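FdhC (Acinetobacter nosocomialis, PDB 5KTC) transfers a 3-hydroxybutanoyl group from its coenzyme A thioester to the 3-amino group of a dTDP-linked 3-amino-3,6-dideoxy-D-galactose, as a sugar N-acyltransferase of the GNAT superfamily. Local coordinates at residues 6-10 with 176-180; 21-25 with 42-48; 128-134 with 156-162. All blocks are in the same frame, centred on the assembly; numbering follows the deposited sequence.

Contact 1 joins regions near the two ends of the chain, pairing the loop before strand 11-15 with helix 175-178. The other two are nested inside the long loop it closes and follow one another in series: contact 2 between helices 21-28 and 44-59, then contact 3 between strands 127-133 and 157-163. They lie about 26 to 30 Å apart, centre to centre, and no contact touches another; contacts 1 and 3 sit on opposite sides of the chain's centre. The nucleotide-sugar product FUH spans the gap of about 17 Å between the nearest atoms of contacts 2 and 3. Contact 2 holds its thymine and contact 3 its acylated sugar, while contacts 1 and 3 both touch coenzyme A.

Contact 1: 6-10 with 176-180; sequences LKANT and RFLGK
This is a surface contact between regions near the two ends of the chain, where the loop before strand 11-15 lies against the short, weakly bonded helix 175-178; it buries 223 Å². Residues 6-8 are extended (A8 phi/psi -122/-161) and N9 turns to -63/-47. Opposite them, 176-178 are helical before G179 opens out to -178/-179. The CA atoms pair A8 with L178 (4.3 Å) and N9 with G179 (5.0 Å). The direct hydrogen bond is backbone to backbone, N9 N to F177 O (3.3 Å, 166° at the hydrogen). Next to it A8 CA makes a CA-H...O contact with L178 O (3.4 Å), and A8 CB touches F177 O (3.4 Å) and meets L178 CD2 more loosely (4.4 Å). The N9 side chain, with chi1 near -106°, lies along the helix end, bringing N9 OD1 to 3.1 Å from G179 CA. A water sits 2.8 Å from K7 O and 3.0 Å from L178 O. From the same helix F177 (chi1 m) points away from the loop, touching V109 of helix 107-122. The loop thus borders a helix end whose F177 belongs to the coenzyme A pocket of this GNAT fold.

Contact 2: 21-25 with 42-48; sequences AEFIC and GDIKSQA. With FUH ([[(2~{R},3~{S},5~{R})-5-[5-methyl-2,4-bis(oxidanylidene)pyrimidin-1-yl]-3-oxidanyl-oxolan-2-yl]methoxy-oxidanyl-phosphoryl] [(2~{R},3~{R},4~{S},5~{R},6~{R})-6-methyl-3,5-bis(oxidanyl)-4-[[(3~{R})-3-oxidanylbutanoyl]amino]oxan-2-yl] hydrogen phosphate), chain C.
Two helices that in the GNAT fold lie between the first two strands, here 11-15 and 63-70, on the acceptor-substrate side, meet steeply: the axes of segments 21-25 and 44-48 approach to 8.5 Å and cross at 108°, with CA pairs A21-A48 (5.1 Å), E22-I44 (5.4 Å) and C25-G42 (5.1 Å), burying 368 Å². Apolar packing dominates. A21 CB lies 4.1 Å from both I44 CG2 and A48 CB and 3.8 Å from Q47 CG, and I44 (rotamer mt) lays its CD1 3.8 Å from E22 CB. I24 also packs on strand 63-70. C25 SG (chi1 -77°) is 3.3 Å from Q47 CB and makes a van der Waals contact with backbone D43 O (3.7 Å). D43 is the N-cap of helix 44-59, its OD2 accepting from S46 N (2.9 Å) and S46 OG (2.6 Å). Third, Q47 (chi1 t, chi2 p) takes a hydrogen bond at its OE1 from thymine N3 of FUH (2.9 Å) and gives one from NE2 to FUH O15 (2.9 Å); I24 CG2 is 3.7 Å from FUH O15. Apolar contacts thus join the helices, while the buried amide of Q47 reads the thymine imide edge through a matched donor-acceptor pair.

Contact 3: 128-134 with 156-162; sequences SHFEVMK and ENIYYIF. With FUH ([[(2~{R},3~{S},5~{R})-5-[5-methyl-2,4-bis(oxidanylidene)pyrimidin-1-yl]-3-oxidanyl-oxolan-2-yl]methoxy-oxidanyl-phosphoryl] [(2~{R},3~{R},4~{S},5~{R},6~{R})-6-methyl-3,5-bis(oxidanyl)-4-[[(3~{R})-3-oxidanylbutanoyl]amino]oxan-2-yl] hydrogen phosphate), chain C.
Y160 and F130 lose the most surface here (88 and 78 Å² of the 748 Å² buried), facing each other as a hydrogen-bonded pair of two antiparallel strands, 128-133 and 157-162. The segment axes approach to 4.5 Å at 156° between their N-to-C directions. F130 N gives to Y160 O (3.1 Å) and Y160 N to F130 O (2.7 Å); S128 N bonds to F162 O (3.0 Å), F162 N to S128 O (2.9 Å), V132 N to I158 O (3.0 Å) and I158 N to V132 O (3.0 Å), alternating with the non-hydrogen-bonded pairs H129-I161, E131-Y159 and M133-N157. F130 (chi1 p) places its ring centroid 3.8 Å from Y160 CB, a CH-pi contact; the rings, at 17°, are slid apart with centroids at 5.4 Å. V132 CG2 packs on Y160 CE1 (3.9 Å), and the Y160 hydroxyl bonds to H140. Just beyond the last bridge, K134 N bonds to E156 O (2.7 Å); K134 NZ bonds to the D154 carbonyl and forms a salt bridge with E153. E131 O accepts from amide N1 of FUH (3.2 Å), and E131 and V132 border coenzyme A, on the strand that in GNAT folds splays from its parallel neighbour, here 91-99, to admit the cofactor. Helices 107-122 and 137-146 cover the face bearing F130, V132 and Y160; strands 91-99 and 149-153 flank the pair.

Contact 1: 6-10 with 176-180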
loop_
_atom_site.group_PDB
_atom_site.type_symbol
_atom_site.label_atom_id
_atom_site.label_comp_id
_atom_site.label_asym_id
_atom_site.label_seq_id
_atom_site.Cartn_x
_atom_site.Cartn_y
_atom_site.Cartn_z
ATOM N N LEU A 6 1.197 -12.286 -1.216
ATOM C CA LEU A 6 0.861 -11.176 -2.059
ATOM C C LEU A 6 1.858 -11.012 -3.168
ATOM O O LEU A 6 3.023 -10.565 -2.998
ATOM C CB LEU A 6 0.754 -9.912 -1.207
ATOM C CG LEU A 6 -0.222 -9.936 -0.041
ATOM C CD1 LEU A 6 0.040 -8.704 0.881
ATOM C CD2 LEU A 6 -1.641 -9.926 -0.581
ATOM N N LYS A 7 1.379 -11.318 -4.384
ATOM C CA LYS A 7 2.184 -11.118 -5.565
ATOM C C LYS A 7 1.315 -10.743 -6.730
ATOM O O LYS A 7 0.233 -11.242 -6.852
ATOM C CB LYS A 7 3.006 -12.379 -5.902
ATOM C CG LYS A 7 2.187 -13.669 -6.121
ATOM C CD LYS A 7 3.048 -14.957 -6.407
ATOM C CE LYS A 7 3.820 -14.897 -7.764
ATOM N NZ LYS A 7 5.264 -15.365 -7.803
ATOM N N ALA A 8 1.813 -9.858 -7.561
ATOM C CA ALA A 8 1.118 -9.479 -8.785
ATOM C C ALA A 8 2.026 -9.765 -9.923
ATOM O O ALA A 8 2.984 -10.563 -9.792
ATOM C CB ALA A 8 0.643 -8.034 -8.734
ATOM N N ASN A 9 1.747 -9.143 -11.037
ATOM C CA ASN A 9 2.538 -9.393 -12.231
ATOM C C ASN A 9 4.005 -9.026 -12.219
ATOM O O ASN A 9 4.833 -9.759 -12.732
ATOM C CB ASN A 9 1.904 -8.680 -13.406
ATOM C CG ASN A 9 1.219 -9.622 -14.339
ATOM O OD1 ASN A 9 1.000 -10.814 -14.041
ATOM N ND2 ASN A 9 0.909 -9.117 -15.500
ATOM N N THR A 10 4.303 -7.839 -11.751
ATOM C CA THR A 10 5.640 -7.335 -11.785
ATOM C C THR A 10 6.192 -7.054 -10.428
ATOM O O THR A 10 7.332 -6.687 -10.361
ATOM C CB THR A 10 5.811 -6.121 -12.673
ATOM O OG1 THR A 10 5.238 -4.926 -12.086
ATOM C CG2 THR A 10 5.230 -6.403 -14.134
ATOM N N ARG A 176 -5.681 -8.070 -15.221
ATOM C CA ARG A 176 -4.436 -8.046 -16.003
ATOM C C ARG A 176 -3.205 -7.575 -15.168
ATOM O O ARG A 176 -2.049 -7.806 -15.556
ATOM C CB ARG A 176 -4.551 -7.181 -17.266
ATOM C CG ARG A 176 -4.712 -5.709 -17.043
ATOM C CD ARG A 176 -4.969 -5.060 -18.346
ATOM N NE ARG A 176 -5.268 -3.678 -18.217
ATOM C CZ ARG A 176 -4.412 -2.678 -18.299
ATOM N NH1 ARG A 176 -3.108 -2.886 -18.513
ATOM N NH2 ARG A 176 -4.884 -1.448 -18.148
ATOM N N PHE A 177 -3.451 -6.809 -14.111
ATOM C CA PHE A 177 -2.366 -6.329 -13.265
ATOM C C PHE A 177 -1.939 -7.349 -12.199
ATOM O O PHE A 177 -0.857 -7.242 -11.626
ATOM C CB PHE A 177 -2.794 -5.028 -12.580
ATOM C CG PHE A 177 -2.919 -3.861 -13.500
ATOM C CD1 PHE A 177 -1.801 -3.136 -13.863
ATOM C CD2 PHE A 177 -4.160 -3.469 -13.938
ATOM C CE1 PHE A 177 -1.881 -2.042 -14.687
ATOM C CE2 PHE A 177 -4.268 -2.367 -14.754
ATOM C CZ PHE A 177 -3.131 -1.654 -15.133
ATOM N N LEU A 178 -2.800 -8.312 -11.910
ATOM C CA LEU A 178 -2.604 -9.205 -10.819
ATOM C C LEU A 178 -1.967 -10.522 -11.212
ATOM O O LEU A 178 -1.398 -11.215 -10.357
ATOM C CB LEU A 178 -3.918 -9.439 -10.149
ATOM C CG LEU A 178 -4.447 -8.238 -9.353
ATOM C CD1 LEU A 178 -5.938 -8.434 -9.064
ATOM C CD2 LEU A 178 -3.747 -8.089 -8.021
ATOM N N GLY A 179 -2.029 -10.884 -12.490
ATOM C CA GLY A 179 -1.537 -12.183 -12.929
ATOM C C GLY A 179 -1.704 -12.271 -14.423
ATOM O O GLY A 179 -2.131 -11.287 -15.047
ATOM N N LYS A 180 -1.310 -13.409 -14.978
ATOM C CA LYS A 180 -1.621 -13.739 -16.401
ATOM C C LYS A 180 -3.081 -14.112 -16.501
ATOM O O LYS A 180 -3.630 -14.770 -15.648
ATOM C CB LYS A 180 -0.742 -14.880 -16.899
ATOM C CG LYS A 180 0.734 -14.453 -16.971
ATOM C CD LYS A 180 1.564 -15.399 -17.852
ATOM C CE LYS A 180 2.902 -14.744 -18.217
ATOM N NZ LYS A 180 3.980 -15.710 -17.901
HETATM O O HOH W 1 -2.417 -11.623 -7.593
HETATM O O HOH W 2 0.888 -5.857 -14.305
#

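Contact 2: 21-25 with 42-48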
loop_
_atom_site.group_PDB
_atom_site.type_symbol
_atom_site.label_atom_id
_atom_site.label_comp_id
_atom_site.label_asym_id
_atom_site.label_seq_id
_atom_site.Cartn_x
_atom_site.Cartn_y
_atom_site.Cartn_z
ATOM N N ALA A 21 15.602 -1.634 7.885
ATOM C CA ALA A 21 15.686 -0.275 8.394
ATOM C C ALA A 21 16.460 0.653 7.503
ATOM O O ALA A 21 16.028 1.766 7.277
ATOM C CB ALA A 21 16.224 -0.280 9.811
ATOM N N GLU A 22 17.606 0.229 7.000
ATOM C CA GLU A 22 18.349 1.093 6.123
ATOM C C GLU A 22 17.614 1.419 4.826
ATOM O O GLU A 22 17.663 2.556 4.382
ATOM C CB GLU A 22 19.712 0.518 5.776
ATOM C CG GLU A 22 20.479 1.302 4.720
ATOM C CD GLU A 22 21.897 0.780 4.541
ATOM O OE1 GLU A 22 22.759 1.616 4.219
ATOM O OE2 GLU A 22 22.146 -0.446 4.735
ATOM N N PHE A 23 16.998 0.422 4.187
ATOM C CA PHE A 23 16.247 0.698 2.981
ATOM C C PHE A 23 15.123 1.738 3.233
ATOM O O PHE A 23 14.891 2.626 2.417
ATOM C CB PHE A 23 15.618 -0.594 2.473
ATOM C CG PHE A 23 14.704 -0.360 1.296
ATOM C CD1 PHE A 23 15.240 0.088 0.098
ATOM C CD2 PHE A 23 13.329 -0.425 1.440
ATOM C CE1 PHE A 23 14.429 0.370 -0.967
ATOM C CE2 PHE A 23 12.513 -0.101 0.395
ATOM C CZ PHE A 23 13.049 0.268 -0.807
ATOM N N ILE A 24 14.454 1.564 4.360
ATOM C CA ILE A 24 13.354 2.422 4.775
ATOM C C ILE A 24 13.861 3.829 5.071
ATOM O O ILE A 24 13.278 4.780 4.549
ATOM C CB ILE A 24 12.530 1.852 5.915
ATOM C CG1 ILE A 24 11.789 0.594 5.439
ATOM C CG2 ILE A 24 11.445 2.846 6.294
ATOM C CD1 ILE A 24 11.020 -0.142 6.501
ATOM N N CYS A 25 14.919 3.956 5.883
ATOM C CA CYS A 25 15.477 5.293 6.167
ATOM C C CYS A 25 15.790 6.015 4.874
ATOM O O CYS A 25 15.425 7.164 4.688
ATOM C CB CYS A 25 16.781 5.219 6.979
ATOM S SG CYS A 25 16.468 4.895 8.694
ATOM N N GLY A 42 16.425 9.573 9.900
ATOM C CA GLY A 42 17.460 9.096 9.005
ATOM C C GLY A 42 18.467 8.213 9.755
ATOM O O GLY A 42 19.479 7.806 9.180
ATOM N N ASP A 43 18.212 7.906 11.030
ATOM C CA ASP A 43 19.120 7.096 11.798
ATOM C C ASP A 43 18.665 5.619 11.734
ATOM O O ASP A 43 17.589 5.247 12.224
ATOM C CB ASP A 43 19.207 7.590 13.244
ATOM C CG ASP A 43 19.984 6.657 14.112
ATOM O OD1 ASP A 43 21.153 6.407 13.818
ATOM O OD2 ASP A 43 19.408 6.111 15.055
ATOM N N ILE A 44 19.519 4.786 11.174
ATOM C CA ILE A 44 19.170 3.338 10.966
ATOM C C ILE A 44 18.742 2.683 12.215
ATOM O O ILE A 44 17.719 2.029 12.224
ATOM C CB ILE A 44 20.321 2.561 10.315
ATOM C CG1 ILE A 44 20.552 3.137 8.908
ATOM C CG2 ILE A 44 20.025 1.058 10.273
ATOM C CD1 ILE A 44 21.763 2.574 8.188
ATOM N N LYS A 45 19.473 2.874 13.312
ATOM C CA LYS A 45 19.063 2.232 14.593
ATOM C C LYS A 45 17.719 2.695 15.124
ATOM O O LYS A 45 16.951 1.916 15.722
ATOM C CB LYS A 45 20.164 2.397 15.682
ATOM C CG LYS A 45 21.280 1.398 15.501
ATOM C CD LYS A 45 22.537 1.684 16.322
ATOM C CE LYS A 45 23.509 0.507 16.184
ATOM N NZ LYS A 45 24.941 0.859 16.426
ATOM N N SER A 46 17.444 3.976 14.951
ATOM C CA SER A 46 16.138 4.498 15.321
ATOM C C SER A 46 15.052 3.868 14.483
ATOM O O SER A 46 14.023 3.511 15.000
ATOM C CB SER A 46 16.044 6.022 15.198
ATOM O OG SER A 46 17.029 6.586 16.057
ATOM N N GLN A 47 15.307 3.720 13.191
ATOM C CA GLN A 47 14.303 3.073 12.339
ATOM C C GLN A 47 14.133 1.575 12.716
ATOM O O GLN A 47 13.021 1.085 12.729
ATOM C CB GLN A 47 14.642 3.273 10.886
ATOM C CG GLN A 47 13.708 2.611 9.882
ATOM C CD GLN A 47 12.311 3.118 9.902
ATOM O OE1 GLN A 47 12.076 4.301 9.955
ATOM N NE2 GLN A 47 11.344 2.209 9.788
ATOM N N ALA A 48 15.232 0.888 13.032
ATOM C CA ALA A 48 15.171 -0.489 13.504
ATOM C C ALA A 48 14.295 -0.532 14.731
ATOM O O ALA A 48 13.429 -1.442 14.856
ATOM C CB ALA A 48 16.546 -1.041 13.849
HETATM O O1 FUH C . 0.171 6.932 2.067
HETATM C C1 FUH C . -0.899 7.459 2.348
HETATM C C2 FUH C . -2.198 7.035 1.745
HETATM C C3 FUH C . -2.020 6.354 0.413
HETATM O O2 FUH C . -2.070 7.307 -0.679
HETATM C C4 FUH C . -3.137 5.374 0.162
HETATM N N1 FUH C . -0.995 8.480 3.291
HETATM C C5 FUH C . 0.130 8.757 4.191
HETATM C C6 FUH C . 0.405 10.269 4.295
HETATM O O3 FUH C . -0.753 10.864 4.700
HETATM C C7 FUH C . 1.418 10.631 5.356
HETATM C C8 FUH C . 1.497 12.142 5.681
HETATM O O4 FUH C . 1.110 9.967 6.594
HETATM C C9 FUH C . -0.180 8.201 5.569
HETATM O O5 FUH C . -0.240 6.767 5.569
HETATM C C10 FUH C . 0.908 8.546 6.505
HETATM O O6 FUH C . 2.088 7.917 6.029
HETATM P P1 FUH C . 3.385 7.804 6.906
HETATM O O7 FUH C . 4.202 9.042 6.877
HETATM O O8 FUH C . 4.137 6.629 6.282
HETATM O O9 FUH C . 3.054 7.232 8.354
HETATM P P2 FUH C . 2.550 7.944 9.696
HETATM O O10 FUH C . 1.370 7.173 10.176
HETATM O O11 FUH C . 2.249 9.393 9.338
HETATM O O12 FUH C . 3.830 7.727 10.580
HETATM C C11 FUH C . 3.719 7.728 12.007
HETATM C C12 FUH C . 5.034 8.193 12.577
HETATM C C13 FUH C . 5.605 9.448 11.884
HETATM O O13 FUH C . 6.311 10.297 12.807
HETATM C C14 FUH C . 6.658 8.917 10.921
HETATM C C15 FUH C . 7.137 7.691 11.658
HETATM O O14 FUH C . 6.021 7.167 12.421
HETATM N N2 FUH C . 7.539 6.534 10.829
HETATM C C16 FUH C . 6.631 5.869 10.062
HETATM C C17 FUH C . 7.018 4.739 9.339
HETATM C C18 FUH C . 6.042 3.958 8.486
HETATM C C19 FUH C . 8.391 4.353 9.418
HETATM O O15 FUH C . 8.783 3.279 8.803
HETATM N N3 FUH C . 9.264 5.026 10.181
HETATM C C20 FUH C . 8.822 6.064 10.899
HETATM O O16 FUH C . 9.693 6.739 11.629
#

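Contact 3: 128-134 with 156-162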
loop_
_atom_site.group_PDB
_atom_site.type_symbol
_atom_site.label_atom_id
_atom_site.label_comp_id
_atom_site.label_asym_id
_atom_site.label_seq_id
_atom_site.Cartn_x
_atom_site.Cartn_y
_atom_site.Cartn_z
ATOM N N SER A 128 -12.043 0.605 3.791
ATOM C CA SER A 128 -10.675 1.069 3.918
ATOM C C SER A 128 -10.771 2.573 4.042
ATOM O O SER A 128 -11.589 3.153 3.391
ATOM C CB SER A 128 -9.844 0.696 2.717
ATOM O OG SER A 128 -8.515 1.011 3.030
ATOM N N HIS A 129 -9.977 3.156 4.933
ATOM C CA HIS A 129 -9.887 4.622 5.056
ATOM C C HIS A 129 -8.463 5.041 4.758
ATOM O O HIS A 129 -7.537 4.371 5.132
ATOM C CB HIS A 129 -10.225 5.062 6.484
ATOM C CG HIS A 129 -11.604 4.693 6.937
ATOM N ND1 HIS A 129 -12.015 4.930 8.231
ATOM C CD2 HIS A 129 -12.656 4.075 6.316
ATOM C CE1 HIS A 129 -13.270 4.520 8.367
ATOM N NE2 HIS A 129 -13.679 3.995 7.233
ATOM N N PHE A 130 -8.284 6.196 4.096
ATOM C CA PHE A 130 -6.947 6.796 3.982
ATOM C C PHE A 130 -7.068 8.283 3.628
ATOM O O PHE A 130 -8.142 8.781 3.298
ATOM C CB PHE A 130 -6.089 6.074 2.911
ATOM C CG PHE A 130 -6.744 6.009 1.577
ATOM C CD1 PHE A 130 -7.596 4.967 1.270
ATOM C CD2 PHE A 130 -6.558 7.037 0.614
ATOM C CE1 PHE A 130 -8.219 4.909 0.016
ATOM C CE2 PHE A 130 -7.184 6.985 -0.631
ATOM C CZ PHE A 130 -8.006 5.915 -0.925
ATOM N N GLU A 131 -5.933 8.980 3.675
ATOM C CA GLU A 131 -5.886 10.389 3.320
ATOM C C GLU A 131 -4.702 10.703 2.411
ATOM O O GLU A 131 -3.735 9.949 2.381
ATOM C CB GLU A 131 -5.804 11.241 4.576
ATOM C CG GLU A 131 -4.618 11.062 5.470
ATOM C CD GLU A 131 -4.794 10.151 6.648
ATOM O OE1 GLU A 131 -3.808 9.556 7.095
ATOM O OE2 GLU A 131 -5.907 10.028 7.161
ATOM N N VAL A 132 -4.800 11.820 1.684
ATOM C CA VAL A 132 -3.805 12.243 0.718
ATOM C C VAL A 132 -3.670 13.752 0.862
ATOM O O VAL A 132 -4.685 14.459 0.923
ATOM C CB VAL A 132 -4.277 11.947 -0.685
ATOM C CG1 VAL A 132 -3.281 12.379 -1.737
ATOM C CG2 VAL A 132 -4.629 10.458 -0.840
ATOM N N MET A 133 -2.451 14.255 0.970
ATOM C CA MET A 133 -2.281 15.707 1.122
ATOM C C MET A 133 -2.775 16.485 -0.055
ATOM O O MET A 133 -2.581 16.107 -1.170
ATOM C CB MET A 133 -0.825 16.088 1.397
ATOM C CG MET A 133 -0.422 15.840 2.860
ATOM S SD MET A 133 1.168 16.608 3.280
ATOM C CE MET A 133 0.711 18.347 3.499
ATOM N N LYS A 134 -3.414 17.619 0.211
ATOM C CA LYS A 134 -3.767 18.533 -0.838
ATOM C C LYS A 134 -2.442 18.953 -1.495
ATOM O O LYS A 134 -1.477 19.073 -0.817
ATOM C CB LYS A 134 -4.523 19.694 -0.206
ATOM C CG LYS A 134 -5.891 19.331 0.336
ATOM C CD LYS A 134 -6.569 20.572 0.953
ATOM C CE LYS A 134 -8.073 20.633 0.753
ATOM N NZ LYS A 134 -8.701 21.237 1.990
ATOM N N GLU A 156 -5.043 20.312 5.429
ATOM C CA GLU A 156 -3.927 19.531 4.866
ATOM C C GLU A 156 -4.303 18.476 3.849
ATOM O O GLU A 156 -3.568 18.269 2.872
ATOM C CB GLU A 156 -3.283 18.735 5.962
ATOM C CG GLU A 156 -2.564 19.486 6.989
ATOM C CD GLU A 156 -2.087 18.589 8.108
ATOM O OE1 GLU A 156 -1.887 19.206 9.177
ATOM O OE2 GLU A 156 -1.869 17.332 7.960
ATOM N N ASN A 157 -5.403 17.773 4.133
ATOM C CA ASN A 157 -5.769 16.487 3.487
ATOM C C ASN A 157 -7.132 16.433 2.855
ATOM O O ASN A 157 -8.042 17.209 3.196
ATOM C CB ASN A 157 -5.818 15.392 4.570
ATOM C CG ASN A 157 -4.488 15.138 5.233
ATOM O OD1 ASN A 157 -3.466 15.260 4.587
ATOM N ND2 ASN A 157 -4.488 14.789 6.526
ATOM N N ILE A 158 -7.261 15.513 1.919
ATOM C CA ILE A 158 -8.511 14.956 1.531
ATOM C C ILE A 158 -8.578 13.537 2.099
ATOM O O ILE A 158 -7.583 12.801 2.091
ATOM C CB ILE A 158 -8.731 15.047 0.059
ATOM C CG1 ILE A 158 -8.776 16.533 -0.336
ATOM C CG2 ILE A 158 -10.067 14.351 -0.336
ATOM C CD1 ILE A 158 -8.621 16.722 -1.818
ATOM N N TYR A 159 -9.758 13.205 2.677
ATOM C CA TYR A 159 -10.001 11.931 3.363
ATOM C C TYR A 159 -10.875 11.081 2.462
ATOM O O TYR A 159 -11.873 11.576 1.876
ATOM C CB TYR A 159 -10.711 12.171 4.688
ATOM C CG TYR A 159 -9.834 12.879 5.602
ATOM C CD1 TYR A 159 -8.894 12.192 6.322
ATOM C CD2 TYR A 159 -9.839 14.284 5.659
ATOM C CE1 TYR A 159 -7.988 12.829 7.093
ATOM C CE2 TYR A 159 -8.949 14.943 6.463
ATOM C CZ TYR A 159 -8.040 14.245 7.176
ATOM O OH TYR A 159 -7.078 14.821 7.989
ATOM N N TYR A 160 -10.491 9.811 2.315
ATOM C CA TYR A 160 -11.180 8.914 1.417
ATOM C C TYR A 160 -11.607 7.663 2.142
ATOM O O TYR A 160 -10.989 7.271 3.119
ATOM C CB TYR A 160 -10.240 8.485 0.265
ATOM C CG TYR A 160 -9.843 9.594 -0.663
ATOM C CD1 TYR A 160 -8.705 10.361 -0.434
ATOM C CD2 TYR A 160 -10.597 9.857 -1.792
ATOM C CE1 TYR A 160 -8.389 11.414 -1.290
ATOM C CE2 TYR A 160 -10.241 10.854 -2.671
ATOM C CZ TYR A 160 -9.133 11.628 -2.403
ATOM O OH TYR A 160 -8.844 12.621 -3.294
ATOM N N ILE A 161 -12.590 6.994 1.557
ATOM C CA ILE A 161 -12.853 5.604 1.872
ATOM C C ILE A 161 -12.943 4.773 0.572
ATOM O O ILE A 161 -13.273 5.258 -0.510
ATOM C CB ILE A 161 -14.094 5.300 2.739
ATOM C CG1 ILE A 161 -15.343 5.365 1.950
ATOM C CG2 ILE A 161 -14.188 6.203 3.964
ATOM C CD1 ILE A 161 -15.594 6.677 1.332
ATOM N N PHE A 162 -12.667 3.488 0.720
ATOM C CA PHE A 162 -12.675 2.569 -0.444
ATOM C C PHE A 162 -13.485 1.338 0.010
ATOM O O PHE A 162 -13.165 0.722 0.993
ATOM C CB PHE A 162 -11.241 2.268 -0.906
ATOM C CG PHE A 162 -11.186 1.530 -2.209
ATOM C CD1 PHE A 162 -11.377 0.171 -2.257
ATOM C CD2 PHE A 162 -10.989 2.217 -3.398
ATOM C CE1 PHE A 162 -11.432 -0.507 -3.455
ATOM C CE2 PHE A 162 -11.040 1.532 -4.596
ATOM C CZ PHE A 162 -11.242 0.172 -4.617
HETATM O O1 FUH C . 0.171 6.932 2.067
HETATM C C1 FUH C . -0.899 7.459 2.348
HETATM C C2 FUH C . -2.198 7.035 1.745
HETATM C C3 FUH C . -2.020 6.354 0.413
HETATM O O2 FUH C . -2.070 7.307 -0.679
HETATM C C4 FUH C . -3.137 5.374 0.162
HETATM N N1 FUH C . -0.995 8.480 3.291
HETATM C C5 FUH C . 0.130 8.757 4.191
HETATM C C6 FUH C . 0.405 10.269 4.295
HETATM O O3 FUH C . -0.753 10.864 4.700
HETATM C C7 FUH C . 1.418 10.631 5.356
HETATM C C8 FUH C . 1.497 12.142 5.681
HETATM O O4 FUH C . 1.110 9.967 6.594
HETATM C C9 FUH C . -0.180 8.201 5.569
HETATM O O5 FUH C . -0.240 6.767 5.569
HETATM C C10 FUH C . 0.908 8.546 6.505
HETATM O O6 FUH C . 2.088 7.917 6.029
HETATM P P1 FUH C . 3.385 7.804 6.906
HETATM O O7 FUH C . 4.202 9.042 6.877
HETATM O O8 FUH C . 4.137 6.629 6.282
HETATM O O9 FUH C . 3.054 7.232 8.354
HETATM P P2 FUH C . 2.550 7.944 9.696
HETATM O O10 FUH C . 1.370 7.173 10.176
HETATM O O11 FUH C . 2.249 9.393 9.338
HETATM O O12 FUH C . 3.830 7.727 10.580
HETATM C C11 FUH C . 3.719 7.728 12.007
HETATM C C12 FUH C . 5.034 8.193 12.577
HETATM C C13 FUH C . 5.605 9.448 11.884
HETATM O O13 FUH C . 6.311 10.297 12.807
HETATM C C14 FUH C . 6.658 8.917 10.921
HETATM C C15 FUH C . 7.137 7.691 11.658
HETATM O O14 FUH C . 6.021 7.167 12.421
HETATM N N2 FUH C . 7.539 6.534 10.829
HETATM C C16 FUH C . 6.631 5.869 10.062
HETATM C C17 FUH C . 7.018 4.739 9.339
HETATM C C18 FUH C . 6.042 3.958 8.486
HETATM C C19 FUH C . 8.391 4.353 9.418
HETATM O O15 FUH C . 8.783 3.279 8.803
HETATM N N3 FUH C . 9.264 5.026 10.181
HETATM C C20 FUH C . 8.822 6.064 10.899
HETATM O O16 FUH C . 9.693 6.739 11.629
#